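Local atomic coordinates of glycerol dehydratase (Clostridium butyricum, PDB entry 1R9D), a protein that probably dehydrates glycerol as a B12-independent glycyl radical lyase. Residues Gly552-Gly557 with Pro664-Val669; Pro671-Asp676 with Ile779-Glu784. All coordinates share one frame; numbering follows the deposited sequence.

Contact 1. Residues Gly552-Gly557 with Pro664-Val669; sequences GVANIG and PLADGV
The carboxamide of Asn-555 meets Leu-665 on one face, where Leu-665 CD2 stands over Asn-555 CG at 4.1 Å; its opposite face is turned to Ser-672. At its edge, OD1 takes the backbone N-H of Ala-666 on a lone pair in the carbonyl plane. This 2.8 Å bond from Ala-666 N to Asn-555 OD1 is nearly straight, with an angle of 172° at the hydrogen. Asn-555 ND2 makes a weak hydrogen bond to Asp-657. One residue earlier, Ala-554 CB packs on Ala-666 CB at 3.8 Å, while Val-553 lays its CB and CG2 beside Gly-668 O.

Two waters bridge the segments. The first accepts from Gly-552 N at 2.7 Å and donates to Ala-666 O and Gly-668 O; the second accepts from Ala-554 N and also donates to Gly-668 O. Gly-552 N and Ala-554 N are thus linked through water to loop carbonyls.

Gly-552 is the N-cap, where strand 543-551 hands over to helix 553-569. Helix 453-461 packs alongside, with Leu-453 on Val-553 and Ala-454 on Leu-665. The 664-669 loop is tied by backbone to Leu-700, just before strand 702-705.

Contact 2. Residues Pro671-Asp676 with Ile779-Glu784; sequences PSRGCD and IIARTE
Arg-673 lays its guanidinium over the methyl of Ala-781, whose CB sits above the centre of the flat group, 3.4 Å from CZ. The arginine is the first corner residue of a type II beta-turn, Ser-672 to Cys-675, closed by a 3.0 Å bond from Cys-675 N to Ser-672 O, and Gly-674 takes the positive-phi second corner. This turn rests against the C-terminal end of helix 773-781 and the tail that follows it, in the C-terminal part of a glycyl radical enzyme. The arginine chain bends at chi3 (67°), which turns NE out of the line of the preceding carbons. Its NH2 makes a salt bridge to Asp-778, one turn back on the same helix, so the salt bridge holds one end of the group while the methyl packs on its face.

Thr-783 supplies the polar half of the contact. With OG1 anti to its own carbonyl carbon (chi1 -56°), the hydroxyl works both ways: it accepts from Gly-674 N at 2.9 Å and donates to Asp-676 OD1. The N-H of Gly-674, which the turn itself does not use, is thereby taken up. Asp-676 and Thr-783 meet tip to tip, and the other carboxylate oxygen, OD2, bonds to His-785, so two tail residues share one acid.

Arg-782, between Ala-781 and Thr-783 in sequence, starts out away from the turn at CB, and its NH2 donates to the carbonyl of Val-761, two residues before Gly-763, the predicted radical site. The short hydroxyl bond, 2.7 Å from Thr-783 OG1 to Asp-676 OD1, comes in on the syn side of the carboxylate, 23° out of its plane.

Overall arrangement
Contacts 1 and 2 lie on the same side of the chain's centre, with their centres about 11 Å apart, and share the long loop between helices 644-650 and 680-687. Contact 1 closes before contact 2 opens: the loop first meets the start of helix 553-569, then, a few residues on, the end of helix 773-781. Ser-672 joins the two, its OG 3.5 Å from Ala-554 CB, and Pro-664 CG packs at 3.8 Å from Arg-673 NH2. The first contact is buried, the second at the surface. Together they let one loop connect the pyruvate formate lyase-like part of the chain with its C-terminal tail.

Contact 1. Residues Gly552-Gly557 with Pro664-Val669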
ATOM      1  N   GLY A 552     -31.942  10.320  16.752  1.00 24.00           N
ATOM      2  CA  GLY A 552     -33.398  10.272  16.719  1.00 24.82           C
ATOM      3  C   GLY A 552     -34.060   9.251  17.633  1.00 25.34           C
ATOM      4  O   GLY A 552     -35.160   8.777  17.337  1.00 25.90           O
ATOM      5  N   VAL A 553     -33.425   8.929  18.756  1.00 24.78           N
ATOM      6  CA  VAL A 553     -33.979   7.930  19.675  1.00 24.71           C
ATOM      7  C   VAL A 553     -35.398   8.203  20.195  1.00 24.26           C
ATOM      8  O   VAL A 553     -36.242   7.309  20.173  1.00 24.31           O
ATOM      9  CB  VAL A 553     -33.040   7.695  20.886  1.00 24.59           C
ATOM     10  CG1 VAL A 553     -33.666   6.670  21.841  1.00 26.05           C
ATOM     11  CG2 VAL A 553     -31.691   7.170  20.399  1.00 25.84           C
ATOM     12  N   ALA A 554     -35.670   9.415  20.669  1.00 24.17           N
ATOM     13  CA  ALA A 554     -37.007   9.710  21.178  1.00 25.26           C
ATOM     14  C   ALA A 554     -38.034   9.649  20.053  1.00 25.95           C
ATOM     15  O   ALA A 554     -39.166   9.206  20.260  1.00 26.62           O
ATOM     16  CB  ALA A 554     -37.038  11.080  21.840  1.00 24.60           C
ATOM     17  N   ASN A 555     -37.638  10.084  18.859  1.00 25.69           N
ATOM     18  CA  ASN A 555     -38.554  10.065  17.724  1.00 27.38           C
ATOM     19  C   ASN A 555     -38.944   8.629  17.361  1.00 27.97           C
ATOM     20  O   ASN A 555     -40.094   8.359  17.007  1.00 27.93           O
ATOM     21  CB  ASN A 555     -37.927  10.763  16.510  1.00 26.74           C
ATOM     22  CG  ASN A 555     -37.526  12.200  16.807  1.00 28.15           C
ATOM     23  OD1 ASN A 555     -36.388  12.472  17.185  1.00 28.54           O
ATOM     24  ND2 ASN A 555     -38.473  13.124  16.658  1.00 29.28           N
ATOM     25  N   ILE A 556     -37.990   7.706  17.460  1.00 27.35           N
ATOM     26  CA  ILE A 556     -38.267   6.307  17.148  1.00 27.71           C
ATOM     27  C   ILE A 556     -39.169   5.657  18.190  1.00 27.23           C
ATOM     28  O   ILE A 556     -40.101   4.935  17.844  1.00 26.75           O
ATOM     29  CB  ILE A 556     -36.947   5.493  17.001  1.00 29.61           C
ATOM     30  CG1 ILE A 556     -36.401   5.650  15.579  1.00 30.79           C
ATOM     31  CG2 ILE A 556     -37.196   4.009  17.267  1.00 30.75           C
ATOM     32  CD1 ILE A 556     -36.302   7.074  15.108  1.00 32.27           C
ATOM     33  N   GLY A 557     -38.896   5.908  19.466  1.00 26.60           N
ATOM     34  CA  GLY A 557     -39.722   5.332  20.513  1.00 26.11           C
ATOM     35  C   GLY A 557     -41.153   5.833  20.415  1.00 26.22           C
ATOM     36  O   GLY A 557     -42.104   5.047  20.456  1.00 24.81           O
ATOM     37  N   PRO A 664     -36.774  19.494  13.458  1.00 27.95           N
ATOM     38  CA  PRO A 664     -35.615  18.858  14.093  1.00 27.17           C
ATOM     39  C   PRO A 664     -35.954  17.533  14.759  1.00 27.06           C
ATOM     40  O   PRO A 664     -37.088  17.311  15.176  1.00 26.73           O
ATOM     41  CB  PRO A 664     -35.176  19.888  15.130  1.00 27.26           C
ATOM     42  CG  PRO A 664     -35.605  21.196  14.520  1.00 28.41           C
ATOM     43  CD  PRO A 664     -36.972  20.860  13.977  1.00 28.05           C
ATOM     44  N   LEU A 665     -34.964  16.653  14.843  1.00 26.33           N
ATOM     45  CA  LEU A 665     -35.142  15.381  15.525  1.00 26.07           C
ATOM     46  C   LEU A 665     -34.679  15.671  16.950  1.00 26.78           C
ATOM     47  O   LEU A 665     -34.139  16.746  17.221  1.00 26.54           O
ATOM     48  CB  LEU A 665     -34.249  14.300  14.909  1.00 25.11           C
ATOM     49  CG  LEU A 665     -34.494  13.918  13.451  1.00 24.95           C
ATOM     50  CD1 LEU A 665     -33.524  12.804  13.053  1.00 24.85           C
ATOM     51  CD2 LEU A 665     -35.931  13.458  13.275  1.00 24.79           C
ATOM     52  N   ALA A 666     -34.894  14.728  17.860  1.00 26.42           N
ATOM     53  CA  ALA A 666     -34.467  14.899  19.244  1.00 27.70           C
ATOM     54  C   ALA A 666     -32.947  14.755  19.329  1.00 28.60           C
ATOM     55  O   ALA A 666     -32.333  14.095  18.488  1.00 29.30           O
ATOM     56  CB  ALA A 666     -35.140  13.857  20.132  1.00 26.99           C
ATOM     57  N   ASP A 667     -32.352  15.368  20.349  1.00 28.83           N
ATOM     58  CA  ASP A 667     -30.904  15.330  20.556  1.00 29.51           C
ATOM     59  C   ASP A 667     -30.463  14.195  21.489  1.00 28.31           C
ATOM     60  O   ASP A 667     -30.962  14.075  22.604  1.00 28.64           O
ATOM     61  CB  ASP A 667     -30.441  16.679  21.120  1.00 31.40           C
ATOM     62  CG  ASP A 667     -31.260  17.120  22.328  1.00 34.42           C
ATOM     63  OD1 ASP A 667     -30.709  17.147  23.447  1.00 35.87           O
ATOM     64  OD2 ASP A 667     -32.462  17.431  22.159  1.00 36.37           O
ATOM     65  N   GLY A 668     -29.530  13.366  21.025  1.00 26.76           N
ATOM     66  CA  GLY A 668     -29.040  12.261  21.836  1.00 24.92           C
ATOM     67  C   GLY A 668     -30.160  11.337  22.284  1.00 24.45           C
ATOM     68  O   GLY A 668     -30.995  10.937  21.478  1.00 24.57           O
ATOM     69  N   VAL A 669     -30.178  10.991  23.567  1.00 23.91           N
ATOM     70  CA  VAL A 669     -31.226  10.127  24.097  1.00 23.22           C
ATOM     71  C   VAL A 669     -32.223  10.945  24.919  1.00 23.67           C
ATOM     72  O   VAL A 669     -32.996  10.397  25.703  1.00 24.31           O
ATOM     73  CB  VAL A 669     -30.636   8.993  24.972  1.00 22.01           C
ATOM     74  CG1 VAL A 669     -29.793   8.070  24.100  1.00 22.01           C
ATOM     75  CG2 VAL A 669     -29.795   9.580  26.112  1.00 23.48           C
TER
HETATM   76  O   HOH W   1     -30.981  11.829  18.767  1.00 31.22           O
HETATM   77  O   HOH W   2     -33.682  11.279  21.692  1.00 26.64           O

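Contact 2. Residues Pro671-Asp676 with Ile779-Glu784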
ATOM      1  N   PRO A 671     -35.531  13.298  25.732  1.00 23.82           N
ATOM      2  CA  PRO A 671     -36.920  13.265  25.261  1.00 24.00           C
ATOM      3  C   PRO A 671     -37.136  14.383  24.237  1.00 25.24           C
ATOM      4  O   PRO A 671     -36.402  15.376  24.244  1.00 25.70           O
ATOM      5  CB  PRO A 671     -37.722  13.507  26.540  1.00 23.80           C
ATOM      6  CG  PRO A 671     -36.861  12.882  27.599  1.00 23.66           C
ATOM      7  CD  PRO A 671     -35.471  13.351  27.203  1.00 23.03           C
ATOM      8  N   SER A 672     -38.122  14.224  23.356  1.00 25.35           N
ATOM      9  CA  SER A 672     -38.418  15.249  22.352  1.00 27.31           C
ATOM     10  C   SER A 672     -38.939  16.503  23.046  1.00 27.46           C
ATOM     11  O   SER A 672     -39.507  16.425  24.130  1.00 26.88           O
ATOM     12  CB  SER A 672     -39.470  14.751  21.355  1.00 28.13           C
ATOM     13  OG  SER A 672     -38.962  13.706  20.544  1.00 30.41           O
ATOM     14  N   ARG A 673     -38.760  17.653  22.408  1.00 28.03           N
ATOM     15  CA  ARG A 673     -39.193  18.924  22.984  1.00 30.18           C
ATOM     16  C   ARG A 673     -40.649  18.925  23.434  1.00 29.56           C
ATOM     17  O   ARG A 673     -41.534  18.488  22.698  1.00 29.80           O
ATOM     18  CB  ARG A 673     -38.981  20.062  21.979  1.00 31.34           C
ATOM     19  CG  ARG A 673     -39.781  19.911  20.702  1.00 32.97           C
ATOM     20  CD  ARG A 673     -39.676  21.153  19.832  1.00 35.15           C
ATOM     21  NE  ARG A 673     -38.328  21.350  19.300  1.00 35.60           N
ATOM     22  CZ  ARG A 673     -38.021  22.255  18.378  1.00 35.47           C
ATOM     23  NH1 ARG A 673     -38.966  23.048  17.889  1.00 35.37           N
ATOM     24  NH2 ARG A 673     -36.776  22.356  17.932  1.00 36.25           N
ATOM     25  N   GLY A 674     -40.871  19.420  24.649  1.00 30.42           N
ATOM     26  CA  GLY A 674     -42.209  19.512  25.213  1.00 30.95           C
ATOM     27  C   GLY A 674     -42.914  18.205  25.525  1.00 31.38           C
ATOM     28  O   GLY A 674     -44.059  18.216  25.985  1.00 31.05           O
ATOM     29  N   CYS A 675     -42.245  17.079  25.291  1.00 30.69           N
ATOM     30  CA  CYS A 675     -42.852  15.778  25.548  1.00 31.01           C
ATOM     31  C   CYS A 675     -42.709  15.304  26.985  1.00 30.14           C
ATOM     32  O   CYS A 675     -43.543  14.539  27.472  1.00 29.55           O
ATOM     33  CB  CYS A 675     -42.276  14.732  24.597  1.00 31.11           C
ATOM     34  SG  CYS A 675     -42.881  14.923  22.909  1.00 36.34           S
ATOM     35  N   ASP A 676     -41.650  15.750  27.654  1.00 29.18           N
ATOM     36  CA  ASP A 676     -41.417  15.376  29.041  1.00 29.13           C
ATOM     37  C   ASP A 676     -42.103  16.392  29.952  1.00 28.93           C
ATOM     38  O   ASP A 676     -41.537  17.428  30.301  1.00 28.57           O
ATOM     39  CB  ASP A 676     -39.903  15.271  29.328  1.00 30.28           C
ATOM     40  CG  ASP A 676     -39.088  16.414  28.722  1.00 31.77           C
ATOM     41  OD1 ASP A 676     -39.510  17.008  27.704  1.00 32.64           O
ATOM     42  OD2 ASP A 676     -37.995  16.700  29.258  1.00 32.99           O
ATOM     43  N   ILE A 779     -32.228  24.913  20.470  1.00 25.97           N
ATOM     44  CA  ILE A 779     -31.847  24.978  21.879  1.00 25.78           C
ATOM     45  C   ILE A 779     -32.881  25.742  22.705  1.00 26.54           C
ATOM     46  O   ILE A 779     -33.232  25.336  23.811  1.00 26.31           O
ATOM     47  CB  ILE A 779     -30.460  25.642  22.050  1.00 25.05           C
ATOM     48  CG1 ILE A 779     -29.386  24.738  21.432  1.00 25.59           C
ATOM     49  CG2 ILE A 779     -30.174  25.900  23.523  1.00 25.82           C
ATOM     50  CD1 ILE A 779     -27.992  25.360  21.393  1.00 25.14           C
ATOM     51  N   ILE A 780     -33.369  26.850  22.163  1.00 25.84           N
ATOM     52  CA  ILE A 780     -34.370  27.646  22.865  1.00 26.63           C
ATOM     53  C   ILE A 780     -35.671  26.850  23.043  1.00 26.31           C
ATOM     54  O   ILE A 780     -36.364  26.997  24.054  1.00 27.09           O
ATOM     55  CB  ILE A 780     -34.665  28.958  22.084  1.00 26.10           C
ATOM     56  CG1 ILE A 780     -33.433  29.867  22.130  1.00 26.95           C
ATOM     57  CG2 ILE A 780     -35.870  29.673  22.676  1.00 27.68           C
ATOM     58  CD1 ILE A 780     -33.503  31.058  21.183  1.00 27.68           C
ATOM     59  N   ALA A 781     -35.983  25.999  22.069  1.00 26.59           N
ATOM     60  CA  ALA A 781     -37.213  25.207  22.099  1.00 26.72           C
ATOM     61  C   ALA A 781     -37.187  23.998  23.032  1.00 27.32           C
ATOM     62  O   ALA A 781     -38.225  23.377  23.277  1.00 27.06           O
ATOM     63  CB  ALA A 781     -37.575  24.761  20.687  1.00 27.55           C
ATOM     64  N   ARG A 782     -36.016  23.663  23.555  1.00 26.81           N
ATOM     65  CA  ARG A 782     -35.908  22.524  24.458  1.00 27.34           C
ATOM     66  C   ARG A 782     -36.746  22.727  25.711  1.00 27.71           C
ATOM     67  O   ARG A 782     -36.965  23.856  26.156  1.00 25.95           O
ATOM     68  CB  ARG A 782     -34.452  22.302  24.852  1.00 26.32           C
ATOM     69  CG  ARG A 782     -33.598  21.804  23.709  1.00 26.16           C
ATOM     70  CD  ARG A 782     -32.136  21.749  24.106  1.00 27.37           C
ATOM     71  NE  ARG A 782     -31.302  21.350  22.977  1.00 28.03           N
ATOM     72  CZ  ARG A 782     -29.975  21.309  23.008  1.00 29.42           C
ATOM     73  NH1 ARG A 782     -29.327  21.643  24.117  1.00 27.78           N
ATOM     74  NH2 ARG A 782     -29.299  20.933  21.929  1.00 29.08           N
ATOM     75  N   THR A 783     -37.210  21.620  26.280  1.00 28.43           N
ATOM     76  CA  THR A 783     -38.011  21.671  27.495  1.00 29.07           C
ATOM     77  C   THR A 783     -37.225  22.332  28.621  1.00 29.41           C
ATOM     78  O   THR A 783     -36.041  22.056  28.806  1.00 28.77           O
ATOM     79  CB  THR A 783     -38.399  20.260  27.969  1.00 28.92           C
ATOM     80  OG1 THR A 783     -39.084  19.568  26.920  1.00 30.57           O
ATOM     81  CG2 THR A 783     -39.294  20.347  29.200  1.00 30.38           C
ATOM     82  N   GLU A 784     -37.884  23.209  29.369  1.00 29.63           N
ATOM     83  CA  GLU A 784     -37.243  23.871  30.496  1.00 30.64           C
ATOM     84  C   GLU A 784     -37.837  23.278  31.765  1.00 31.11           C
ATOM     85  O   GLU A 784     -39.043  23.367  31.984  1.00 30.03           O
ATOM     86  CB  GLU A 784     -37.500  25.378  30.461  1.00 33.06           C
ATOM     87  CG  GLU A 784     -37.059  26.094  31.729  1.00 37.30           C
ATOM     88  CD  GLU A 784     -37.353  27.583  31.698  1.00 40.23           C
ATOM     89  OE1 GLU A 784     -36.610  28.326  31.019  1.00 42.21           O
ATOM     90  OE2 GLU A 784     -38.335  28.009  32.344  1.00 41.83           O
TER